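Local coordinates for protein FKBP-type peptidyl-prolyl cis-trans isomerase fkpA (Escherichia coli, PDB 1Q6I) that catalyses the cis-trans isomerization of peptidyl-proline bonds and acts as a folding chaperone in the bacterial periplasm, at residues A[144-149]-A[157-162]. Numbering follows the deposited sequence.
Sequences VNYKGT and DNSYTR. With FK5 (8-deethyl-8-[but-3-enyl]-ascomycin), chain C.
Y146 OH donates to D157 OD2 at 2.6 Å, meeting the oxygen from above the carboxylate plane, with ring and carboxylate almost perpendicular (88°). Y146 OH also accepts a longer bond, 3.2 Å, from R162 NH2. FK5 O6 donates to D157 OD2 as well (2.9 Å), while FK5 C5 lies over one face of the Y146 ring, toward its rim. Y146 CG sits between the backbone N and the carbonyl carbon (chi1 69°), which turns the ring back so that its hydroxyl reaches D157; S159 CB makes an off-centre CH-pi contact with the ring, and W177 packs edge-to-face with it. Y146 and D157 line the FKBP ligand pocket from the paired strands 141-150 and 155-158 of a beta hairpin; R162 lies in the 3-10 turn that follows. A phenylalanine in place of Y146 would probably leave D157 OD2 and R162 NH2 without their shared hydroxyl. Behind this first shell, R162 NH1 reaches the syn lone pair of D157 OD1 in a salt bridge (2.9 Å). G148 and D157 form an antiparallel hydrogen-bonded pair, G148 N to D157 O at 2.7 Å, with a weak return bond from D157 N. Next along, S159 OG accepts from Y146 N (2.8 Å) and S159 N donates to Y146 O. Farther out, N145 CB rests on a face of the Y160 ring.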
loop_
_atom_site.group_PDB
_atom_site.type_symbol
_atom_site.label_atom_id
_atom_site.label_comp_id
_atom_site.label_asym_id
_atom_site.label_seq_id
_atom_site.Cartn_x
_atom_site.Cartn_y
_atom_site.Cartn_z
ATOM N N VAL A 144 35.491 -12.672 -14.345
ATOM C CA VAL A 144 35.852 -13.366 -13.112
ATOM C C VAL A 144 34.841 -14.359 -12.595
ATOM O O VAL A 144 33.644 -14.229 -12.859
ATOM C CB VAL A 144 35.965 -12.337 -11.948
ATOM C CG1 VAL A 144 37.001 -11.278 -12.258
ATOM C CG2 VAL A 144 34.601 -11.639 -11.669
ATOM N N ASN A 145 35.312 -15.368 -11.865
ATOM C CA ASN A 145 34.418 -16.123 -11.024
ATOM C C ASN A 145 34.687 -15.601 -9.607
ATOM O O ASN A 145 35.793 -15.197 -9.274
ATOM C CB ASN A 145 34.634 -17.623 -11.096
ATOM C CG ASN A 145 34.116 -18.222 -12.388
ATOM O OD1 ASN A 145 32.923 -18.082 -12.752
ATOM N ND2 ASN A 145 35.000 -18.905 -13.085
ATOM N N TYR A 146 33.670 -15.582 -8.769
ATOM C CA TYR A 146 33.879 -15.126 -7.390
ATOM C C TYR A 146 32.850 -15.692 -6.423
ATOM O O TYR A 146 31.785 -16.172 -6.778
ATOM C CB TYR A 146 33.889 -13.592 -7.302
ATOM C CG TYR A 146 32.551 -12.999 -7.567
ATOM C CD1 TYR A 146 32.154 -12.761 -8.857
ATOM C CD2 TYR A 146 31.640 -12.742 -6.532
ATOM C CE1 TYR A 146 30.922 -12.265 -9.153
ATOM C CE2 TYR A 146 30.376 -12.237 -6.822
ATOM C CZ TYR A 146 30.023 -12.001 -8.154
ATOM O OH TYR A 146 28.767 -11.521 -8.540
ATOM N N LYS A 147 33.186 -15.587 -5.166
ATOM C CA LYS A 147 32.331 -15.998 -4.113
ATOM C C LYS A 147 32.492 -14.895 -3.127
ATOM O O LYS A 147 33.637 -14.509 -2.839
ATOM C CB LYS A 147 32.874 -17.283 -3.561
ATOM C CG LYS A 147 32.164 -17.810 -2.398
ATOM C CD LYS A 147 32.552 -19.282 -2.183
ATOM C CE LYS A 147 33.793 -19.419 -1.329
ATOM N NZ LYS A 147 33.715 -20.707 -0.579
ATOM N N GLY A 148 31.369 -14.368 -2.636
ATOM C CA GLY A 148 31.377 -13.349 -1.599
ATOM C C GLY A 148 30.677 -13.808 -0.310
ATOM O O GLY A 148 29.614 -14.434 -0.363
ATOM N N THR A 149 31.309 -13.524 0.842
ATOM C CA THR A 149 30.796 -13.888 2.146
ATOM C C THR A 149 30.991 -12.748 3.138
ATOM O O THR A 149 31.903 -11.927 3.002
ATOM C CB THR A 149 31.508 -15.116 2.733
ATOM O OG1 THR A 149 32.893 -14.821 2.945
ATOM C CG2 THR A 149 31.521 -16.317 1.774
ATOM N N ASP A 157 26.792 -14.033 -2.317
ATOM C CA ASP A 157 26.819 -14.179 -3.782
ATOM C C ASP A 157 27.894 -15.203 -4.184
ATOM O O ASP A 157 28.957 -15.279 -3.567
ATOM C CB ASP A 157 27.043 -12.807 -4.431
ATOM C CG ASP A 157 26.797 -12.786 -5.949
ATOM O OD1 ASP A 157 26.381 -13.779 -6.554
ATOM O OD2 ASP A 157 27.071 -11.612 -6.579
ATOM N N ASN A 158 27.590 -15.997 -5.210
ATOM C CA ASN A 158 28.479 -17.022 -5.738
ATOM C C ASN A 158 28.244 -17.147 -7.246
ATOM O O ASN A 158 27.240 -17.687 -7.663
ATOM C CB ASN A 158 28.196 -18.326 -5.012
ATOM C CG ASN A 158 29.209 -19.432 -5.334
ATOM O OD1 ASN A 158 29.702 -19.564 -6.455
ATOM N ND2 ASN A 158 29.472 -20.273 -4.339
ATOM N N SER A 159 29.165 -16.633 -8.058
ATOM C CA SER A 159 29.020 -16.656 -9.507
ATOM C C SER A 159 29.029 -18.077 -10.086
ATOM O O SER A 159 28.301 -18.358 -11.018
ATOM C CB SER A 159 30.122 -15.840 -10.156
ATOM O OG SER A 159 31.352 -16.504 -10.028
ATOM N N TYR A 160 29.873 -18.943 -9.517
ATOM C CA TYR A 160 29.950 -20.356 -9.880
ATOM C C TYR A 160 28.575 -21.021 -10.000
ATOM O O TYR A 160 28.352 -21.869 -10.868
ATOM C CB TYR A 160 30.757 -21.108 -8.807
ATOM C CG TYR A 160 32.187 -20.655 -8.640
ATOM C CD1 TYR A 160 33.157 -21.024 -9.562
ATOM C CD2 TYR A 160 32.574 -19.876 -7.560
ATOM C CE1 TYR A 160 34.460 -20.626 -9.418
ATOM C CE2 TYR A 160 33.867 -19.468 -7.407
ATOM C CZ TYR A 160 34.806 -19.843 -8.338
ATOM O OH TYR A 160 36.114 -19.435 -8.208
ATOM N N THR A 161 27.655 -20.654 -9.115
ATOM C CA THR A 161 26.306 -21.202 -9.154
ATOM C C THR A 161 25.473 -20.731 -10.350
ATOM O O THR A 161 24.466 -21.351 -10.634
ATOM C CB THR A 161 25.525 -20.874 -7.887
ATOM O OG1 THR A 161 25.382 -19.462 -7.783
ATOM C CG2 THR A 161 26.290 -21.299 -6.601
ATOM N N ARG A 162 25.851 -19.648 -11.034
ATOM C CA ARG A 162 25.094 -19.251 -12.231
ATOM C C ARG A 162 25.668 -19.956 -13.431
ATOM O O ARG A 162 25.225 -19.766 -14.562
ATOM C CB ARG A 162 25.106 -17.747 -12.470
ATOM C CG ARG A 162 24.302 -16.957 -11.457
ATOM C CD ARG A 162 24.421 -15.437 -11.603
ATOM N NE ARG A 162 25.783 -14.935 -11.448
ATOM C CZ ARG A 162 26.250 -14.341 -10.337
ATOM N NH1 ARG A 162 25.482 -14.204 -9.269
ATOM N NH2 ARG A 162 27.489 -13.894 -10.289
HETATM C C1 FK5 C . 30.214 -4.878 -7.474
HETATM C C2 FK5 C . 30.740 -6.062 -6.698
HETATM C C3 FK5 C . 32.125 -6.653 -6.833
HETATM C C4 FK5 C . 32.109 -7.319 -8.183
HETATM C C5 FK5 C . 31.116 -8.490 -8.204
HETATM C C6 FK5 C . 29.724 -8.116 -7.675
HETATM C C8 FK5 C . 29.207 -7.360 -5.395
HETATM C C9 FK5 C . 28.353 -8.412 -5.205
HETATM C C10 FK5 C . 26.868 -8.224 -5.349
HETATM C C11 FK5 C . 26.263 -7.007 -4.636
HETATM C C12 FK5 C . 24.805 -6.776 -5.055
HETATM C C13 FK5 C . 24.631 -6.857 -6.562
HETATM C C14 FK5 C . 25.268 -8.121 -7.091
HETATM C C15 FK5 C . 25.160 -8.266 -8.609
HETATM C C16 FK5 C . 23.997 -9.139 -9.028
HETATM C C17 FK5 C . 22.796 -8.413 -9.621
HETATM C C18 FK5 C . 23.079 -6.955 -10.027
HETATM C C19 FK5 C . 23.330 -6.747 -11.517
HETATM C C20 FK5 C . 23.048 -5.424 -12.089
HETATM C C21 FK5 C . 23.969 -4.801 -13.097
HETATM C C22 FK5 C . 25.091 -4.017 -12.452
HETATM C C23 FK5 C . 26.353 -4.706 -12.017
HETATM C C24 FK5 C . 27.262 -3.767 -11.218
HETATM C C25 FK5 C . 27.972 -4.666 -10.227
HETATM C C26 FK5 C . 28.774 -4.043 -9.087
HETATM C C27 FK5 C . 27.915 -3.005 -8.509
HETATM C C28 FK5 C . 28.329 -1.639 -8.730
HETATM C C29 FK5 C . 27.679 -0.505 -8.035
HETATM C C30 FK5 C . 28.551 -0.040 -6.877
HETATM C C31 FK5 C . 28.005 1.252 -6.265
HETATM C C32 FK5 C . 27.900 2.273 -7.366
HETATM C C33 FK5 C . 26.941 1.803 -8.444
HETATM C C34 FK5 C . 27.539 0.576 -9.086
HETATM C C35 FK5 C . 26.336 -7.129 -3.131
HETATM C C36 FK5 C . 21.672 -8.544 -8.595
HETATM C C37 FK5 C . 23.873 -7.819 -12.415
HETATM C C38 FK5 C . 23.110 -3.943 -14.025
HETATM C C39 FK5 C . 23.302 -4.405 -15.455
HETATM C C40 FK5 C . 22.139 -4.541 -16.341
HETATM C C41 FK5 C . 28.944 -5.471 -11.053
HETATM C C42 FK5 C . 26.701 -3.404 -7.729
HETATM C C43 FK5 C . 22.491 -5.792 -6.536
HETATM C C44 FK5 C . 26.305 -9.445 -10.345
HETATM C C45 FK5 C . 28.486 1.618 -3.946
HETATM N N7 FK5 C . 29.852 -7.189 -6.523
HETATM O O1 FK5 C . 29.132 -5.021 -8.082
HETATM O O2 FK5 C . 30.953 -3.696 -7.599
HETATM O O3 FK5 C . 29.360 -6.459 -4.367
HETATM O O4 FK5 C . 28.849 -9.684 -4.909
HETATM O O5 FK5 C . 26.637 -8.053 -6.742
HETATM O O6 FK5 C . 26.334 -9.451 -4.785
HETATM O O7 FK5 C . 23.280 -6.891 -6.945
HETATM O O8 FK5 C . 26.337 -8.883 -9.055
HETATM O O9 FK5 C . 25.047 -2.640 -12.241
HETATM O O10 FK5 C . 28.227 -3.153 -12.030
HETATM O O11 FK5 C . 28.888 1.762 -5.292
HETATM O O12 FK5 C . 27.478 3.506 -6.865
#